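Local coordinates for N-terminal acetyltransferase-like protein (Chaetomium thermophilum, PDB 5NNP) that probably serves as the TPR-repeat auxiliary subunit Naa15 of the NatA complex, in which it partners the Naa10 subunit in acetylating protein N-termini, at residues Y21-Y26 / L52-Q57; A63-K68 / V83-Y88; P323-L329 / Y376-H381. All coordinates share one frame. Numbering follows the deposited sequence.

Interaction 1: Y21-Y26 / L52-Q57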
loop_
_atom_site.group_PDB
_atom_site.type_symbol
_atom_site.label_atom_id
_atom_site.label_comp_id
_atom_site.label_asym_id
_atom_site.label_seq_id
_atom_site.Cartn_x
_atom_site.Cartn_y
_atom_site.Cartn_z
ATOM N N TYR A 21 -30.903 25.638 -3.011
ATOM C CA TYR A 21 -29.739 24.871 -3.434
ATOM C C TYR A 21 -29.268 23.946 -2.311
ATOM O O TYR A 21 -28.960 22.769 -2.540
ATOM C CB TYR A 21 -28.612 25.807 -3.872
ATOM C CG TYR A 21 -27.322 25.091 -4.206
ATOM C CD1 TYR A 21 -26.242 25.126 -3.331
ATOM C CD2 TYR A 21 -27.183 24.375 -5.394
ATOM C CE1 TYR A 21 -25.055 24.477 -3.628
ATOM C CE2 TYR A 21 -25.997 23.714 -5.701
ATOM C CZ TYR A 21 -24.935 23.770 -4.811
ATOM O OH TYR A 21 -23.746 23.125 -5.093
ATOM N N GLU A 22 -29.229 24.489 -1.097
ATOM C CA GLU A 22 -28.815 23.732 0.077
ATOM C C GLU A 22 -29.870 22.713 0.494
ATOM O O GLU A 22 -29.639 21.905 1.393
ATOM C CB GLU A 22 -28.513 24.676 1.240
ATOM C CG GLU A 22 -27.290 25.555 1.027
ATOM C CD GLU A 22 -26.847 26.241 2.309
ATOM O OE1 GLU A 22 -26.736 27.485 2.312
ATOM O OE2 GLU A 22 -26.605 25.534 3.313
ATOM N N ASP A 23 -31.027 22.762 -0.156
ATOM C CA ASP A 23 -32.086 21.787 0.083
ATOM C C ASP A 23 -32.237 20.862 -1.127
ATOM O O ASP A 23 -33.171 20.057 -1.198
ATOM C CB ASP A 23 -33.412 22.489 0.398
ATOM C CG ASP A 23 -33.324 23.382 1.627
ATOM O OD1 ASP A 23 -32.394 23.190 2.438
ATOM O OD2 ASP A 23 -34.182 24.277 1.780
ATOM N N LYS A 24 -31.306 20.988 -2.070
ATOM C CA LYS A 24 -31.285 20.172 -3.280
ATOM C C LYS A 24 -32.568 20.327 -4.097
ATOM O O LYS A 24 -32.914 19.457 -4.899
ATOM C CB LYS A 24 -31.053 18.703 -2.923
ATOM C CG LYS A 24 -29.677 18.430 -2.329
ATOM C CD LYS A 24 -29.496 16.955 -2.006
ATOM C CE LYS A 24 -28.128 16.682 -1.390
ATOM N NZ LYS A 24 -27.994 15.261 -0.946
ATOM N N GLN A 25 -33.270 21.438 -3.880
ATOM C CA GLN A 25 -34.454 21.784 -4.666
ATOM C C GLN A 25 -34.061 22.644 -5.872
ATOM O O GLN A 25 -34.198 23.872 -5.855
ATOM C CB GLN A 25 -35.487 22.511 -3.801
ATOM C CG GLN A 25 -36.086 21.652 -2.694
ATOM C CD GLN A 25 -36.882 20.468 -3.225
ATOM O OE1 GLN A 25 -38.048 20.605 -3.605
ATOM N NE2 GLN A 25 -36.257 19.295 -3.247
ATOM N N TYR A 26 -33.571 21.975 -6.911
ATOM C CA TYR A 26 -33.074 22.622 -8.121
ATOM C C TYR A 26 -34.129 23.467 -8.824
ATOM O O TYR A 26 -33.888 24.627 -9.162
ATOM C CB TYR A 26 -32.538 21.565 -9.085
ATOM C CG TYR A 26 -31.434 20.720 -8.495
ATOM C CD1 TYR A 26 -31.238 19.409 -8.911
ATOM C CD2 TYR A 26 -30.583 21.236 -7.524
ATOM C CE1 TYR A 26 -30.222 18.634 -8.374
ATOM C CE2 TYR A 26 -29.565 20.471 -6.983
ATOM C CZ TYR A 26 -29.389 19.171 -7.411
ATOM O OH TYR A 26 -28.378 18.408 -6.875
ATOM N N LEU A 52 -23.857 26.316 -10.337
ATOM C CA LEU A 52 -23.757 25.243 -9.345
ATOM C C LEU A 52 -24.842 24.201 -9.539
ATOM O O LEU A 52 -24.561 23.007 -9.615
ATOM C CB LEU A 52 -23.855 25.797 -7.926
ATOM C CG LEU A 52 -22.593 26.268 -7.212
ATOM C CD1 LEU A 52 -22.921 26.591 -5.758
ATOM C CD2 LEU A 52 -21.492 25.228 -7.310
ATOM N N ILE A 53 -26.085 24.668 -9.604
ATOM C CA ILE A 53 -27.237 23.792 -9.773
ATOM C C ILE A 53 -27.140 23.006 -11.073
ATOM O O ILE A 53 -27.509 21.835 -11.126
ATOM C CB ILE A 53 -28.553 24.586 -9.750
ATOM C CG1 ILE A 53 -28.713 25.297 -8.403
ATOM C CG2 ILE A 53 -29.736 23.663 -10.010
ATOM C CD1 ILE A 53 -29.957 26.166 -8.295
ATOM N N LEU A 54 -26.637 23.648 -12.120
ATOM C CA LEU A 54 -26.435 22.956 -13.384
ATOM C C LEU A 54 -25.441 21.813 -13.211
ATOM O O LEU A 54 -25.685 20.690 -13.668
ATOM C CB LEU A 54 -25.954 23.928 -14.459
ATOM C CG LEU A 54 -26.986 24.960 -14.914
ATOM C CD1 LEU A 54 -26.383 25.884 -15.950
ATOM C CD2 LEU A 54 -28.223 24.272 -15.467
ATOM N N ASN A 55 -24.328 22.106 -12.538
ATOM C CA ASN A 55 -23.296 21.109 -12.264
ATOM C C ASN A 55 -23.821 20.005 -11.354
ATOM O O ASN A 55 -23.403 18.851 -11.456
ATOM C CB ASN A 55 -22.066 21.771 -11.637
ATOM C CG ASN A 55 -20.868 20.833 -11.556
ATOM O OD1 ASN A 55 -20.539 20.328 -10.484
ATOM N ND2 ASN A 55 -20.209 20.603 -12.691
ATOM N N ALA A 56 -24.753 20.368 -10.479
ATOM C CA ALA A 56 -25.360 19.423 -9.549
ATOM C C ALA A 56 -26.419 18.559 -10.236
ATOM O O ALA A 56 -27.196 17.862 -9.575
ATOM C CB ALA A 56 -25.963 20.164 -8.371
ATOM N N GLN A 57 -26.452 18.613 -11.565
ATOM C CA GLN A 57 -27.373 17.794 -12.340
ATOM C C GLN A 57 -26.747 17.483 -13.698
ATOM O O GLN A 57 -27.407 17.546 -14.735
ATOM C CB GLN A 57 -28.729 18.497 -12.499
ATOM C CG GLN A 57 -29.877 17.601 -12.997
ATOM C CD GLN A 57 -30.492 16.725 -11.906
ATOM O OE1 GLN A 57 -29.780 16.083 -11.132
ATOM N NE2 GLN A 57 -31.824 16.699 -11.845
#

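Interaction 2: A63-K68 / V83-Y88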
loop_
_atom_site.group_PDB
_atom_site.type_symbol
_atom_site.label_atom_id
_atom_site.label_comp_id
_atom_site.label_asym_id
_atom_site.label_seq_id
_atom_site.Cartn_x
_atom_site.Cartn_y
_atom_site.Cartn_z
ATOM N N ALA A 63 -22.369 24.200 -17.136
ATOM C CA ALA A 63 -22.082 24.872 -15.877
ATOM C C ALA A 63 -20.760 25.632 -15.954
ATOM O O ALA A 63 -20.665 26.770 -15.485
ATOM C CB ALA A 63 -22.058 23.871 -14.733
ATOM N N PHE A 64 -19.752 25.013 -16.565
ATOM C CA PHE A 64 -18.433 25.632 -16.690
ATOM C C PHE A 64 -18.451 26.839 -17.607
ATOM O O PHE A 64 -17.810 27.850 -17.326
ATOM C CB PHE A 64 -17.396 24.624 -17.196
ATOM C CG PHE A 64 -16.531 24.073 -16.113
ATOM C CD1 PHE A 64 -15.515 24.839 -15.575
ATOM C CD2 PHE A 64 -16.751 22.797 -15.610
ATOM C CE1 PHE A 64 -14.721 24.338 -14.558
ATOM C CE2 PHE A 64 -15.962 22.283 -14.595
ATOM C CZ PHE A 64 -14.947 23.052 -14.066
ATOM N N ALA A 65 -19.169 26.726 -18.717
ATOM C CA ALA A 65 -19.310 27.850 -19.631
ATOM C C ALA A 65 -19.970 29.019 -18.907
ATOM O O ALA A 65 -19.545 30.168 -19.049
ATOM C CB ALA A 65 -20.117 27.450 -20.848
ATOM N N LEU A 66 -20.993 28.705 -18.111
ATOM C CA LEU A 66 -21.763 29.716 -17.390
ATOM C C LEU A 66 -20.975 30.346 -16.245
ATOM O O LEU A 66 -20.921 31.566 -16.131
ATOM C CB LEU A 66 -23.067 29.123 -16.851
ATOM C CG LEU A 66 -23.958 30.095 -16.073
ATOM C CD1 LEU A 66 -24.360 31.275 -16.931
ATOM C CD2 LEU A 66 -25.174 29.397 -15.528
ATOM N N ALA A 67 -20.381 29.513 -15.395
ATOM C CA ALA A 67 -19.556 30.007 -14.300
ATOM C C ALA A 67 -18.467 30.928 -14.838
ATOM O O ALA A 67 -18.230 32.012 -14.304
ATOM C CB ALA A 67 -18.954 28.862 -13.539
ATOM N N LYS A 68 -17.838 30.498 -15.925
ATOM C CA LYS A 68 -16.737 31.227 -16.537
ATOM C C LYS A 68 -17.204 32.579 -17.094
ATOM O O LYS A 68 -16.519 33.603 -16.965
ATOM C CB LYS A 68 -16.102 30.359 -17.630
ATOM C CG LYS A 68 -14.871 30.941 -18.287
ATOM C CD LYS A 68 -13.870 29.843 -18.614
ATOM C CE LYS A 68 -14.250 29.093 -19.878
ATOM N NZ LYS A 68 -13.289 27.989 -20.130
ATOM N N VAL A 83 -17.332 29.514 -6.707
ATOM C CA VAL A 83 -18.093 28.579 -7.535
ATOM C C VAL A 83 -17.203 27.880 -8.567
ATOM O O VAL A 83 -17.206 26.647 -8.695
ATOM C CB VAL A 83 -19.253 29.297 -8.280
ATOM C CG1 VAL A 83 -19.845 28.403 -9.340
ATOM C CG2 VAL A 83 -20.325 29.731 -7.306
ATOM N N TYR A 84 -16.453 28.691 -9.304
ATOM C CA TYR A 84 -15.518 28.204 -10.308
ATOM C C TYR A 84 -14.607 27.115 -9.713
ATOM O O TYR A 84 -14.374 26.075 -10.326
ATOM C CB TYR A 84 -14.703 29.386 -10.847
ATOM C CG TYR A 84 -14.087 29.211 -12.225
ATOM C CD1 TYR A 84 -14.838 28.734 -13.295
ATOM C CD2 TYR A 84 -12.760 29.581 -12.469
ATOM C CE1 TYR A 84 -14.275 28.593 -14.566
ATOM C CE2 TYR A 84 -12.189 29.434 -13.730
ATOM C CZ TYR A 84 -12.949 28.942 -14.769
ATOM O OH TYR A 84 -12.389 28.814 -16.015
ATOM N N GLY A 85 -14.115 27.360 -8.504
ATOM C CA GLY A 85 -13.281 26.405 -7.800
ATOM C C GLY A 85 -14.022 25.129 -7.443
ATOM O O GLY A 85 -13.525 24.024 -7.675
ATOM N N ILE A 86 -15.220 25.289 -6.884
ATOM C CA ILE A 86 -16.068 24.163 -6.520
ATOM C C ILE A 86 -16.315 23.223 -7.702
ATOM O O ILE A 86 -16.198 22.012 -7.566
ATOM C CB ILE A 86 -17.410 24.658 -5.951
ATOM C CG1 ILE A 86 -17.174 25.378 -4.622
ATOM C CG2 ILE A 86 -18.383 23.500 -5.752
ATOM C CD1 ILE A 86 -18.404 26.070 -4.083
ATOM N N LEU A 87 -16.639 23.788 -8.861
ATOM C CA LEU A 87 -16.797 22.997 -10.075
ATOM C C LEU A 87 -15.528 22.195 -10.378
ATOM O O LEU A 87 -15.570 20.967 -10.507
ATOM C CB LEU A 87 -17.156 23.903 -11.252
ATOM C CG LEU A 87 -18.429 24.737 -11.069
ATOM C CD1 LEU A 87 -18.733 25.592 -12.293
ATOM C CD2 LEU A 87 -19.597 23.835 -10.747
ATOM N N TYR A 88 -14.405 22.900 -10.473
ATOM C CA TYR A 88 -13.098 22.287 -10.696
ATOM C C TYR A 88 -12.780 21.192 -9.700
ATOM O O TYR A 88 -12.368 20.104 -10.080
ATOM C CB TYR A 88 -11.999 23.337 -10.625
ATOM C CG TYR A 88 -11.724 24.030 -11.928
ATOM C CD1 TYR A 88 -11.597 23.307 -13.101
ATOM C CD2 TYR A 88 -11.598 25.408 -11.991
ATOM C CE1 TYR A 88 -11.343 23.933 -14.305
ATOM C CE2 TYR A 88 -11.350 26.040 -13.178
ATOM C CZ TYR A 88 -11.219 25.303 -14.337
ATOM O OH TYR A 88 -10.967 25.935 -15.542
#

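Interaction 3: P323-L329 / Y376-H381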
loop_
_atom_site.group_PDB
_atom_site.type_symbol
_atom_site.label_atom_id
_atom_site.label_comp_id
_atom_site.label_asym_id
_atom_site.label_seq_id
_atom_site.Cartn_x
_atom_site.Cartn_y
_atom_site.Cartn_z
ATOM N N PRO A 323 1.157 -28.276 7.095
ATOM C CA PRO A 323 1.366 -28.228 5.641
ATOM C C PRO A 323 2.184 -27.014 5.152
ATOM O O PRO A 323 2.612 -27.042 3.998
ATOM C CB PRO A 323 -0.062 -28.171 5.096
ATOM C CG PRO A 323 -0.817 -27.421 6.160
ATOM C CD PRO A 323 -0.213 -27.871 7.470
ATOM N N SER A 324 2.392 -25.992 5.993
ATOM C CA SER A 324 3.155 -24.808 5.589
ATOM C C SER A 324 4.643 -24.887 5.947
ATOM O O SER A 324 5.353 -23.877 5.938
ATOM C CB SER A 324 2.563 -23.564 6.236
ATOM O OG SER A 324 1.168 -23.525 6.054
ATOM N N THR A 325 5.112 -26.079 6.289
ATOM C CA THR A 325 6.488 -26.232 6.729
ATOM C C THR A 325 7.475 -25.822 5.627
ATOM O O THR A 325 8.400 -25.041 5.855
ATOM C CB THR A 325 6.753 -27.680 7.171
ATOM O OG1 THR A 325 5.911 -27.988 8.296
ATOM C CG2 THR A 325 8.214 -27.881 7.539
ATOM N N PHE A 326 7.282 -26.345 4.421
ATOM C CA PHE A 326 8.170 -25.971 3.330
ATOM C C PHE A 326 8.227 -24.446 3.116
ATOM O O PHE A 326 9.310 -23.874 2.991
ATOM C CB PHE A 326 7.757 -26.651 2.031
ATOM C CG PHE A 326 8.682 -26.362 0.896
ATOM C CD1 PHE A 326 9.842 -27.110 0.722
ATOM C CD2 PHE A 326 8.424 -25.325 0.017
ATOM C CE1 PHE A 326 10.714 -26.840 -0.316
ATOM C CE2 PHE A 326 9.298 -25.052 -1.028
ATOM C CZ PHE A 326 10.441 -25.814 -1.192
ATOM N N ALA A 327 7.067 -23.795 3.086
ATOM C CA ALA A 327 7.001 -22.356 2.819
ATOM C C ALA A 327 7.769 -21.544 3.863
ATOM O O ALA A 327 8.280 -20.477 3.577
ATOM C CB ALA A 327 5.564 -21.900 2.760
ATOM N N ASN A 328 7.845 -22.084 5.071
ATOM C CA ASN A 328 8.524 -21.446 6.181
ATOM C C ASN A 328 10.038 -21.666 6.116
ATOM O O ASN A 328 10.800 -21.006 6.821
ATOM C CB ASN A 328 7.964 -21.982 7.502
ATOM C CG ASN A 328 8.173 -21.026 8.665
ATOM O OD1 ASN A 328 7.994 -19.812 8.532
ATOM N ND2 ASN A 328 8.559 -21.573 9.817
ATOM N N LEU A 329 10.483 -22.576 5.252
ATOM C CA LEU A 329 11.906 -22.910 5.203
ATOM C C LEU A 329 12.597 -22.689 3.846
ATOM O O LEU A 329 13.831 -22.689 3.777
ATOM C CB LEU A 329 12.104 -24.367 5.644
ATOM C CG LEU A 329 11.746 -24.730 7.092
ATOM C CD1 LEU A 329 11.778 -26.219 7.298
ATOM C CD2 LEU A 329 12.669 -24.048 8.101
ATOM N N TYR A 376 4.234 -34.449 1.652
ATOM C CA TYR A 376 3.864 -33.155 1.088
ATOM C C TYR A 376 5.045 -32.195 1.017
ATOM O O TYR A 376 5.134 -31.385 0.088
ATOM C CB TYR A 376 2.745 -32.516 1.907
ATOM C CG TYR A 376 2.238 -31.224 1.319
ATOM C CD1 TYR A 376 1.675 -31.191 0.054
ATOM C CD2 TYR A 376 2.306 -30.040 2.034
ATOM C CE1 TYR A 376 1.200 -30.012 -0.484
ATOM C CE2 TYR A 376 1.839 -28.856 1.499
ATOM C CZ TYR A 376 1.287 -28.849 0.241
ATOM O OH TYR A 376 0.818 -27.675 -0.293
ATOM N N TYR A 377 5.937 -32.269 2.007
ATOM C CA TYR A 377 7.135 -31.431 1.996
ATOM C C TYR A 377 8.004 -31.828 0.813
ATOM O O TYR A 377 8.553 -30.976 0.100
ATOM C CB TYR A 377 7.942 -31.553 3.292
ATOM C CG TYR A 377 9.171 -30.659 3.316
ATOM C CD1 TYR A 377 10.356 -31.034 2.674
ATOM C CD2 TYR A 377 9.151 -29.439 3.977
ATOM C CE1 TYR A 377 11.475 -30.215 2.699
ATOM C CE2 TYR A 377 10.255 -28.620 4.006
ATOM C CZ TYR A 377 11.414 -29.008 3.366
ATOM O OH TYR A 377 12.514 -28.174 3.408
ATOM N N LEU A 378 8.137 -33.131 0.616
ATOM C CA LEU A 378 8.970 -33.624 -0.457
ATOM C C LEU A 378 8.356 -33.269 -1.810
ATOM O O LEU A 378 9.078 -32.999 -2.771
ATOM C CB LEU A 378 9.176 -35.126 -0.320
ATOM C CG LEU A 378 10.176 -35.503 0.769
ATOM C CD1 LEU A 378 10.004 -36.949 1.195
ATOM C CD2 LEU A 378 11.594 -35.235 0.280
ATOM N N ALA A 379 7.027 -33.247 -1.877
ATOM C CA ALA A 379 6.341 -32.930 -3.125
ATOM C C ALA A 379 6.696 -31.519 -3.534
ATOM O O ALA A 379 6.994 -31.238 -4.697
ATOM C CB ALA A 379 4.851 -33.072 -2.973
ATOM N N GLN A 380 6.686 -30.634 -2.551
ATOM C CA GLN A 380 6.953 -29.235 -2.794
ATOM C C GLN A 380 8.427 -28.976 -3.050
ATOM O O GLN A 380 8.771 -28.143 -3.883
ATOM C CB GLN A 380 6.448 -28.404 -1.620
ATOM C CG GLN A 380 4.955 -28.262 -1.670
ATOM C CD GLN A 380 4.436 -27.390 -0.585
ATOM O OE1 GLN A 380 4.557 -27.704 0.603
ATOM N NE2 GLN A 380 3.853 -26.273 -0.974
ATOM N N HIS A 381 9.285 -29.695 -2.335
ATOM C CA HIS A 381 10.728 -29.603 -2.543
ATOM C C HIS A 381 11.067 -29.768 -4.017
ATOM O O HIS A 381 11.734 -28.931 -4.615
ATOM C CB HIS A 381 11.459 -30.666 -1.713
ATOM C CG HIS A 381 12.952 -30.635 -1.848
ATOM N ND1 HIS A 381 13.769 -29.968 -0.956
ATOM C CD2 HIS A 381 13.778 -31.210 -2.756
ATOM C CE1 HIS A 381 15.030 -30.125 -1.316
ATOM N NE2 HIS A 381 15.062 -30.871 -2.405
HETATM O O HOH W 1 4.571 -25.497 2.661
#

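Interaction 1: Y21-Y26 / L52-Q57
Two tyrosines, Tyr-26 and Tyr-21, and the isoleucine they share, Ile-53, carry most of this contact. Tyr-21 sits at the end of helix 9-22. Tyr-26 opens the next helix, right after Gln-25 at the N-cap position. Both point their CA-to-CB bonds toward helix 44-55. Ile-53 meets both rings: its CG1 lies 3.5 Å from CD2 of Tyr-21, and its CG2 lies 3.6 Å from CD2 of Tyr-26. The Tyr-21 ring also reaches Leu-52, with its CZ 3.6 Å from Leu-52 CD1. Tyr-26 extends to the end of helix 44-55, where its CZ lies 3.7 Å from Ala-56 CB and its OH 3.0 Å from Ala-56 O. Gln-57 flanks the ring, its OE1 3.8 Å from Tyr-26 CE1. The contact is thus mainly apolar. It joins the end of helix 9-22 and the start of helix 26-37 to the end of helix 44-55, as expected where the helical hairpin of one tetratricopeptide repeat packs on the first helix of the next.

Interaction 2: A63-K68 / V83-Y88
Helices 60-73 and 78-90 run nearly antiparallel here. Their local axes cross at -158° and approach to 9.9 Å. Ala-67 makes the hollow. Its small side chain points toward helix 78-90 and lets Tyr-84 come close, with a CA-to-CA distance of 6.0 Å between the two residues. Leu-87 is the main bump that fills the space: its CD1 lies 3.5 Å from Ala-67 CB and 3.9 Å from Ala-63 O. Val-83 CG1 and Tyr-84 CD1 complete the packing on Ala-67 CB, at 4.3 and 4.1 Å. Phe-64 is the bump from the other helix. Leu-87 CB sits over one face of its ring, 4.1 Å from the centroid, in a CH-pi contact. Phe-64 CE1 in turn lies over a face of the Tyr-88 ring, 3.4 Å from Tyr-88 CE1; the two ring planes are 57° apart. Tyr-84 CE1 approaches the Phe-64 edge, 4.1 Å from Phe-64 CD1. The exposed Lys-68 places its CD 3.2 Å from Tyr-84 OH. Helix 44-55 packs on both helices, with Asn-55 touching Ala-63 and Leu-87. Helix 94-107 meets helix 78-90 through Tyr-88 and Ile-86.

Interaction 3: P323-L329 / Y376-H381
Aromatic packing centres on Phe-326, which has more surface buried here than any other residue of the contact. The edge of its ring meets the face of Tyr-377 in a T-shaped pair, with centroids 5.2 Å apart and planes at 69°. Phe-326 CD1 is 3.6 Å from Tyr-377 CZ. A CH-pi contact adds Gln-380, whose CB stands over a face of the Phe-326 ring, 4.2 Å from the centroid. Tyr-333 extends the cluster: its ring meets Phe-326 edge-to-face, and its hydroxyl is hydrogen-bonded to Tyr-377 OH and His-381 ND1.

Van der Waals contacts surround this core. Leu-329 CD1 lies 4.3 Å from Tyr-377 CE2, and Thr-325 CG2 lies 4.0 Å from Tyr-377 CD2. Phe-326 CE1 reaches the backbone CA of His-381 at 3.5 Å. Pro-323 CB packs on Tyr-376 CE2 at 4.1 Å.

Helix 376-381 falls in a predicted tetratricopeptide repeat, as part of its first helix. The short helix 325-329 lies against it with an axis angle of 48° and a closest approach of 9.8 Å.

Polar contact is made through one water. It donates to Pro-323 O at 2.8 Å and to Gln-380 OE1 at 3.0 Å, and accepts from Ala-327 N at 3.1 Å. It therefore bridges a carbonyl and an amide four residues apart, and links both to the second segment.

The 323-329 segment also meets another protein chain of the complex, where Ser-324 OG hydrogen-bonds to its backbone. The Pro-323 side chain is about 8 Å from the bound carboxymethyl coenzyme A.

How the interactions relate
The contacts follow one another along the chain, each closing before the next opens. Interactions 1 and 2 are neighbours, with centres about 13 Å apart. They touch directly: Asn-55 CB lies 3.3 Å from Leu-87 CD2, and Leu-52 CD2 lies 3.9 Å from Ile-86 CG2. Helix 44-55 of interaction 1 leads straight into helix 60-73 of interaction 2, so the two are successive layers of the N-terminal repeat stack. Interaction 3 is far away. Its centre is about 62 Å from each of the others, on the opposite side of the chain's centre. Contacts between helices thus hold distant parts of the helical scaffold together, with different geometry in each, and only interaction 3 touches another protein chain.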